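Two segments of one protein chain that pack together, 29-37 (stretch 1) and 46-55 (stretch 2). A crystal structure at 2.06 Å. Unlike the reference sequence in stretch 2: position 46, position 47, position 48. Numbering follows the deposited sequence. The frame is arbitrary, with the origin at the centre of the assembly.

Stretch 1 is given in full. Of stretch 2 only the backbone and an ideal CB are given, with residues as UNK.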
ATOM      1  N   GLY A  29     -27.003  17.985   3.067  1.00 12.35           N
ATOM      2  CA  GLY A  29     -26.354  18.771   2.013  1.00 14.47           C
ATOM      3  C   GLY A  29     -27.211  19.942   1.570  1.00 18.43           C
ATOM      4  O   GLY A  29     -28.414  19.985   1.875  1.00 15.21           O
ATOM      5  N   PHE A  30     -26.620  20.925   0.888  1.00 14.62           N
ATOM      6  CA  PHE A  30     -27.454  21.927   0.235  1.00 13.40           C
ATOM      7  C   PHE A  30     -26.750  22.413  -1.015  1.00 14.43           C
ATOM      8  O   PHE A  30     -25.553  22.109  -1.267  1.00 13.92           O
ATOM      9  CB  PHE A  30     -27.780  23.111   1.174  1.00 14.00           C
ATOM     10  CG  PHE A  30     -26.560  23.937   1.540  1.00 18.99           C
ATOM     11  CD1 PHE A  30     -25.676  23.486   2.530  1.00 16.92           C
ATOM     12  CD2 PHE A  30     -26.284  25.140   0.886  1.00 14.61           C
ATOM     13  CE1 PHE A  30     -24.538  24.225   2.878  1.00 13.48           C
ATOM     14  CE2 PHE A  30     -25.135  25.908   1.219  1.00 14.67           C
ATOM     15  CZ  PHE A  30     -24.272  25.456   2.235  1.00 14.04           C
ATOM     16  N   LYS A  31     -27.488  23.140  -1.833  1.00 15.47           N
ATOM     17  CA  LYS A  31     -26.941  23.587  -3.109  1.00 14.73           C
ATOM     18  C   LYS A  31     -27.387  24.989  -3.385  1.00 15.78           C
ATOM     19  O   LYS A  31     -28.273  25.529  -2.687  1.00 16.32           O
ATOM     20  CB  LYS A  31     -27.404  22.668  -4.222  1.00 14.78           C
ATOM     21  CG  LYS A  31     -28.900  22.766  -4.503  1.00 15.58           C
ATOM     22  CD  LYS A  31     -29.282  21.655  -5.513  1.00 16.35           C
ATOM     23  CE  LYS A  31     -30.695  21.747  -5.976  1.00 21.56           C
ATOM     24  NZ  LYS A  31     -31.660  21.597  -4.870  1.00 22.39           N
ATOM     25  N   VAL A  32     -26.798  25.584  -4.427  1.00 16.41           N
ATOM     26  CA  VAL A  32     -27.127  26.940  -4.789  1.00 17.36           C
ATOM     27  C   VAL A  32     -28.623  27.023  -5.024  1.00 18.18           C
ATOM     28  O   VAL A  32     -29.232  26.165  -5.703  1.00 18.14           O
ATOM     29  CB  VAL A  32     -26.355  27.418  -6.033  1.00 17.82           C
ATOM     30  CG1 VAL A  32     -26.861  28.848  -6.504  1.00 19.26           C
ATOM     31  CG2 VAL A  32     -24.806  27.402  -5.777  1.00 17.14           C
ATOM     32  N   GLY A  33     -29.217  28.034  -4.407  1.00 19.00           N
ATOM     33  CA  GLY A  33     -30.633  28.269  -4.534  1.00 19.97           C
ATOM     34  C   GLY A  33     -31.504  27.635  -3.467  1.00 27.80           C
ATOM     35  O   GLY A  33     -32.685  27.986  -3.359  1.00 28.23           O
ATOM     36  N   ASP A  34     -30.957  26.695  -2.692  1.00 19.87           N
ATOM     37  CA  ASP A  34     -31.681  26.195  -1.517  1.00 18.25           C
ATOM     38  C   ASP A  34     -31.891  27.320  -0.489  1.00 25.72           C
ATOM     39  O   ASP A  34     -31.048  28.200  -0.334  1.00 22.57           O
ATOM     40  CB  ASP A  34     -30.952  25.044  -0.841  1.00 16.94           C
ATOM     41  CG  ASP A  34     -30.975  23.763  -1.648  1.00 17.02           C
ATOM     42  OD1 ASP A  34     -31.583  23.684  -2.727  1.00 20.34           O
ATOM     43  OD2 ASP A  34     -30.323  22.835  -1.206  1.00 16.69           O
ATOM     44  N   THR A  35     -33.011  27.290   0.220  1.00 20.33           N
ATOM     45  CA  THR A  35     -33.245  28.306   1.234  1.00 20.32           C
ATOM     46  C   THR A  35     -32.361  28.030   2.440  1.00 19.46           C
ATOM     47  O   THR A  35     -32.234  26.885   2.909  1.00 18.49           O
ATOM     48  CB  THR A  35     -34.726  28.345   1.689  1.00 28.93           C
ATOM     49  OG1 THR A  35     -35.563  28.460   0.544  1.00 29.80           O
ATOM     50  CG2 THR A  35     -34.998  29.548   2.645  1.00 22.88           C
ATOM     51  N   ILE A  36     -31.722  29.076   2.918  1.00 19.91           N
ATOM     52  CA  ILE A  36     -30.989  29.028   4.174  1.00 19.45           C
ATOM     53  C   ILE A  36     -31.827  29.824   5.207  1.00 26.07           C
ATOM     54  O   ILE A  36     -32.235  30.940   4.922  1.00 26.54           O
ATOM     55  CB  ILE A  36     -29.616  29.641   4.026  1.00 21.29           C
ATOM     56  CG1 ILE A  36     -28.667  28.649   3.323  1.00 21.37           C
ATOM     57  CG2 ILE A  36     -29.053  30.075   5.437  1.00 25.19           C
ATOM     58  CD1 ILE A  36     -27.365  29.369   2.854  1.00 23.63           C
ATOM     59  N   TYR A  37     -32.118  29.236   6.368  1.00 23.07           N
ATOM     60  CA  TYR A  37     -32.962  29.898   7.370  1.00 24.50           C
ATOM     61  C   TYR A  37     -32.170  30.287   8.610  1.00 24.75           C
ATOM     62  O   TYR A  37     -31.277  29.566   9.052  1.00 20.94           O
ATOM     63  CB  TYR A  37     -34.111  28.995   7.821  1.00 23.15           C
ATOM     64  CG  TYR A  37     -35.235  28.804   6.851  1.00 27.37           C
ATOM     65  CD1 TYR A  37     -36.268  29.737   6.754  1.00 29.12           C
ATOM     66  CD2 TYR A  37     -35.291  27.675   6.053  1.00 32.07           C
ATOM     67  CE1 TYR A  37     -37.322  29.554   5.852  1.00 31.02           C
ATOM     68  CE2 TYR A  37     -36.341  27.471   5.169  1.00 32.04           C
ATOM     69  CZ  TYR A  37     -37.353  28.402   5.083  1.00 36.40           C
ATOM     70  OH  TYR A  37     -38.368  28.176   4.187  1.00 39.33           O
ATOM     71  N   UNK A  46     -35.829  33.265   5.660  1.00 32.90           N
ATOM     72  CA  UNK A  46     -35.134  32.493   4.650  1.00 32.75           C
ATOM     73  C   UNK A  46     -34.436  33.383   3.648  1.00 29.89           C
ATOM     74  O   UNK A  46     -34.861  34.494   3.418  1.00 29.07           O
ATOM     75  CB  UNK A  46     -36.110  31.560   3.930  1.00 32.75           C
ATOM     76  N   UNK A  47     -33.335  32.896   3.068  1.00 31.91           N
ATOM     77  CA  UNK A  47     -32.714  33.566   1.934  1.00 28.78           C
ATOM     78  C   UNK A  47     -32.079  32.484   1.037  1.00 28.26           C
ATOM     79  O   UNK A  47     -31.821  31.381   1.497  1.00 22.09           O
ATOM     80  CB  UNK A  47     -31.676  34.590   2.398  1.00 28.78           C
ATOM     81  N   UNK A  48     -31.834  32.792  -0.241  1.00 23.66           N
ATOM     82  CA  UNK A  48     -31.268  31.726  -1.067  1.00 24.64           C
ATOM     83  C   UNK A  48     -29.775  31.500  -0.851  1.00 21.33           C
ATOM     84  O   UNK A  48     -29.012  32.428  -0.753  1.00 21.80           O
ATOM     85  CB  UNK A  48     -31.517  32.041  -2.543  1.00 24.64           C
ATOM     86  N   UNK A  49     -29.376  30.240  -0.744  1.00 19.98           N
ATOM     87  CA  UNK A  49     -27.949  29.905  -0.773  1.00 21.20           C
ATOM     88  C   UNK A  49     -27.290  30.386  -2.089  1.00 27.43           C
ATOM     89  O   UNK A  49     -27.804  30.135  -3.186  1.00 23.69           O
ATOM     90  CB  UNK A  49     -27.763  28.395  -0.609  1.00 21.20           C
ATOM     91  N   UNK A  50     -26.179  31.108  -1.967  1.00 19.52           N
ATOM     92  CA  UNK A  50     -25.383  31.514  -3.105  1.00 19.83           C
ATOM     93  C   UNK A  50     -24.221  30.559  -3.229  1.00 18.61           C
ATOM     94  O   UNK A  50     -23.964  29.784  -2.315  1.00 17.67           O
ATOM     95  CB  UNK A  50     -24.901  32.960  -2.968  1.00 19.83           C
ATOM     96  N   UNK A  51     -23.450  30.675  -4.297  1.00 18.75           N
ATOM     97  CA  UNK A  51     -22.242  29.874  -4.397  1.00 18.16           C
ATOM     98  C   UNK A  51     -21.235  30.223  -3.256  1.00 25.78           C
ATOM     99  O   UNK A  51     -20.528  29.332  -2.800  1.00 22.40           O
ATOM    100  CB  UNK A  51     -21.597  30.089  -5.768  1.00 18.16           C
ATOM    101  N   UNK A  52     -21.207  31.478  -2.763  1.00 18.48           N
ATOM    102  CA  UNK A  52     -20.352  31.823  -1.639  1.00 18.40           C
ATOM    103  C   UNK A  52     -20.718  30.983  -0.409  1.00 19.64           C
ATOM    104  O   UNK A  52     -19.836  30.563   0.312  1.00 23.26           O
ATOM    105  CB  UNK A  52     -20.465  33.316  -1.323  1.00 18.40           C
ATOM    106  N   UNK A  53     -22.017  30.813  -0.136  1.00 18.23           N
ATOM    107  CA  UNK A  53     -22.461  30.015   1.009  1.00 19.85           C
ATOM    108  C   UNK A  53     -22.050  28.580   0.873  1.00 19.31           C
ATOM    109  O   UNK A  53     -21.689  27.925   1.849  1.00 16.22           O
ATOM    110  CB  UNK A  53     -23.980  30.100   1.173  1.00 19.85           C
ATOM    111  N   UNK A  54     -22.159  28.079  -0.338  1.00 15.52           N
ATOM    112  CA  UNK A  54     -21.758  26.719  -0.616  1.00 19.89           C
ATOM    113  C   UNK A  54     -20.256  26.530  -0.360  1.00 18.80           C
ATOM    114  O   UNK A  54     -19.852  25.579   0.314  1.00 17.62           O
ATOM    115  CB  UNK A  54     -22.109  26.352  -2.059  1.00 19.89           C
ATOM    116  N   UNK A  55     -19.439  27.443  -0.874  1.00 20.88           N
ATOM    117  CA  UNK A  55     -17.996  27.381  -0.673  1.00 22.28           C
ATOM    118  C   UNK A  55     -17.573  27.570   0.785  1.00 25.70           C
ATOM    119  O   UNK A  55     -16.557  27.028   1.186  1.00 19.92           O
ATOM    120  CB  UNK A  55     -17.316  28.443  -1.540  1.00 22.28           C
TER

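Position 46 pairs with Tyr37 across an antiparallel ladder, the two CA atoms 4.3 Å apart. Its ideal CB would lie 2.6 Å from Thr35 CG2, a clash, and 3.0 Å from Tyr37 CE1. With these neighbours as placed, only a residue without a CB fits. The residue is Gly46, which differs from the reference sequence; its CA approaches Tyr37 CD1 to 3.6 Å and makes a CA-H...O contact with Ile36 O at 3.3 Å.

Position 47 shares a face of the sheet with Ile36. Its backbone bonds Ile36 in both directions, Ile36 N to O of 47 at 2.7 Å and N of 47 to Ile36 O at 2.9 Å, which any residue but proline could do. The CB has room, so a long side chain, aliphatic or basic, could lie along the isoleucine. It is Arg47, another departure from the reference; its NH2 comes within 3.8 Å of Ile36 CD1.

At position 48, opposite Thr35, the CB points sideways, 4.3 Å from Gly33 O. Phi is -78° and stretch 1 takes no hydrogen bond from this nitrogen, so proline is allowed, as are many small or polar residues. Pro48, also unlike the reference, occupies it.

Position 49 points its CB straight at stretch 1, 3.3 Å from Asp34 O and 3.6 Å from both Lys31 O and Ile36 CD1. So tight a pocket favours a small apolar side chain. Ala49 has its methyl 3.6 Å from Ile36 CD1 and 3.9 Å from Phe30 CD2, while its backbone clasps the turn: Gly33 N gives to Ala49 O at 2.8 Å, and Ala49 N to Asp34 O at 2.7 Å.

Position 50 points away and precedes a helix, where serine, threonine, aspartate or asparagine are usual; Thr50 is at this N-cap.

Position 51 lies sideways near Val32 and suits a flexible or polar chain. Glu51 extends until OE1 is 3.2 Å from Val32 CG2.

Position 52 is out of reach, favouring a polar residue; early in the helix, Asp52 is typical.

Position 53 points toward stretch 1, its CB 3.8 Å from Ile36 CD1 and 4.3 Å from Phe30 CE2. An apolar residue might be expected, but Asp53 turns its carboxylate to its own stretch, accepting from Thr50 N at OD2 (2.9 Å) and forming a salt bridge from OD1 to Arg47 NH2 (3.0 Å).

Position 54 lies beside Phe30 and Val32, inviting an aliphatic group. Val54 CG2 reaches Phe30 CE2 at 3.7 Å and Val32 CG2 at 4.0 Å.

Position 55 faces away, and Lys55 suits that open side.

Stretch 2 (46-55) GRPATEDDVK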
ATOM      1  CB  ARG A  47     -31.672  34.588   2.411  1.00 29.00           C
ATOM      2  CG  ARG A  47     -30.453  33.903   2.995  1.00 31.28           C
ATOM      3  CD  ARG A  47     -29.427  34.898   3.558  1.00 31.38           C
ATOM      4  NE  ARG A  47     -28.349  34.117   4.156  1.00 34.54           N
ATOM      5  CZ  ARG A  47     -27.362  33.558   3.457  1.00 35.16           C
ATOM      6  NH1 ARG A  47     -27.309  33.697   2.116  1.00 29.44           N
ATOM      7  NH2 ARG A  47     -26.432  32.852   4.104  1.00 30.45           N
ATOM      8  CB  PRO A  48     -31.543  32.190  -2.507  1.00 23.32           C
ATOM      9  CG  PRO A  48     -32.193  33.547  -2.383  1.00 25.05           C
ATOM     10  CD  PRO A  48     -32.070  34.028  -0.997  1.00 25.19           C
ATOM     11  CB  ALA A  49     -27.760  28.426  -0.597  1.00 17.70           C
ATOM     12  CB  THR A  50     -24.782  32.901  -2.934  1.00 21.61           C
ATOM     13  OG1 THR A  50     -23.849  32.821  -1.840  1.00 23.68           O
ATOM     14  CG2 THR A  50     -25.872  33.961  -2.667  1.00 22.27           C
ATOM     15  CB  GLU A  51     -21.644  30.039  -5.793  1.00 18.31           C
ATOM     16  CG  GLU A  51     -20.342  29.264  -6.051  1.00 23.11           C
ATOM     17  CD  GLU A  51     -20.458  27.738  -5.889  1.00 31.10           C
ATOM     18  OE1 GLU A  51     -21.576  27.164  -5.905  1.00 28.36           O
ATOM     19  OE2 GLU A  51     -19.390  27.105  -5.748  1.00 33.98           O
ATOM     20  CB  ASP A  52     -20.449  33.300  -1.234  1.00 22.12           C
ATOM     21  CG  ASP A  52     -19.787  34.263  -2.231  1.00 36.51           C
ATOM     22  OD1 ASP A  52     -18.918  33.857  -3.024  1.00 32.57           O
ATOM     23  OD2 ASP A  52     -20.155  35.463  -2.190  1.00 42.56           O
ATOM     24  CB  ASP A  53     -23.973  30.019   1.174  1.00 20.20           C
ATOM     25  CG  ASP A  53     -24.518  31.358   1.510  1.00 24.25           C
ATOM     26  OD1 ASP A  53     -24.095  31.927   2.530  1.00 25.61           O
ATOM     27  OD2 ASP A  53     -25.376  31.846   0.741  1.00 24.71           O
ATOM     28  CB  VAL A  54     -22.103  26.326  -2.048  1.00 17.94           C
ATOM     29  CG1 VAL A  54     -21.275  25.088  -2.474  1.00 17.64           C
ATOM     30  CG2 VAL A  54     -23.638  26.087  -2.191  1.00 14.85           C
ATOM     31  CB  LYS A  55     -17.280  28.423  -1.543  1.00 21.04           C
ATOM     32  CG  LYS A  55     -17.233  28.004  -3.027  1.00 25.91           C
ATOM     33  CD  LYS A  55     -16.388  28.958  -3.859  1.00 32.42           C
ATOM     34  CE  LYS A  55     -16.375  28.574  -5.342  1.00 34.58           C
ATOM     35  NZ  LYS A  55     -15.623  27.287  -5.576  1.00 36.61           N
TER
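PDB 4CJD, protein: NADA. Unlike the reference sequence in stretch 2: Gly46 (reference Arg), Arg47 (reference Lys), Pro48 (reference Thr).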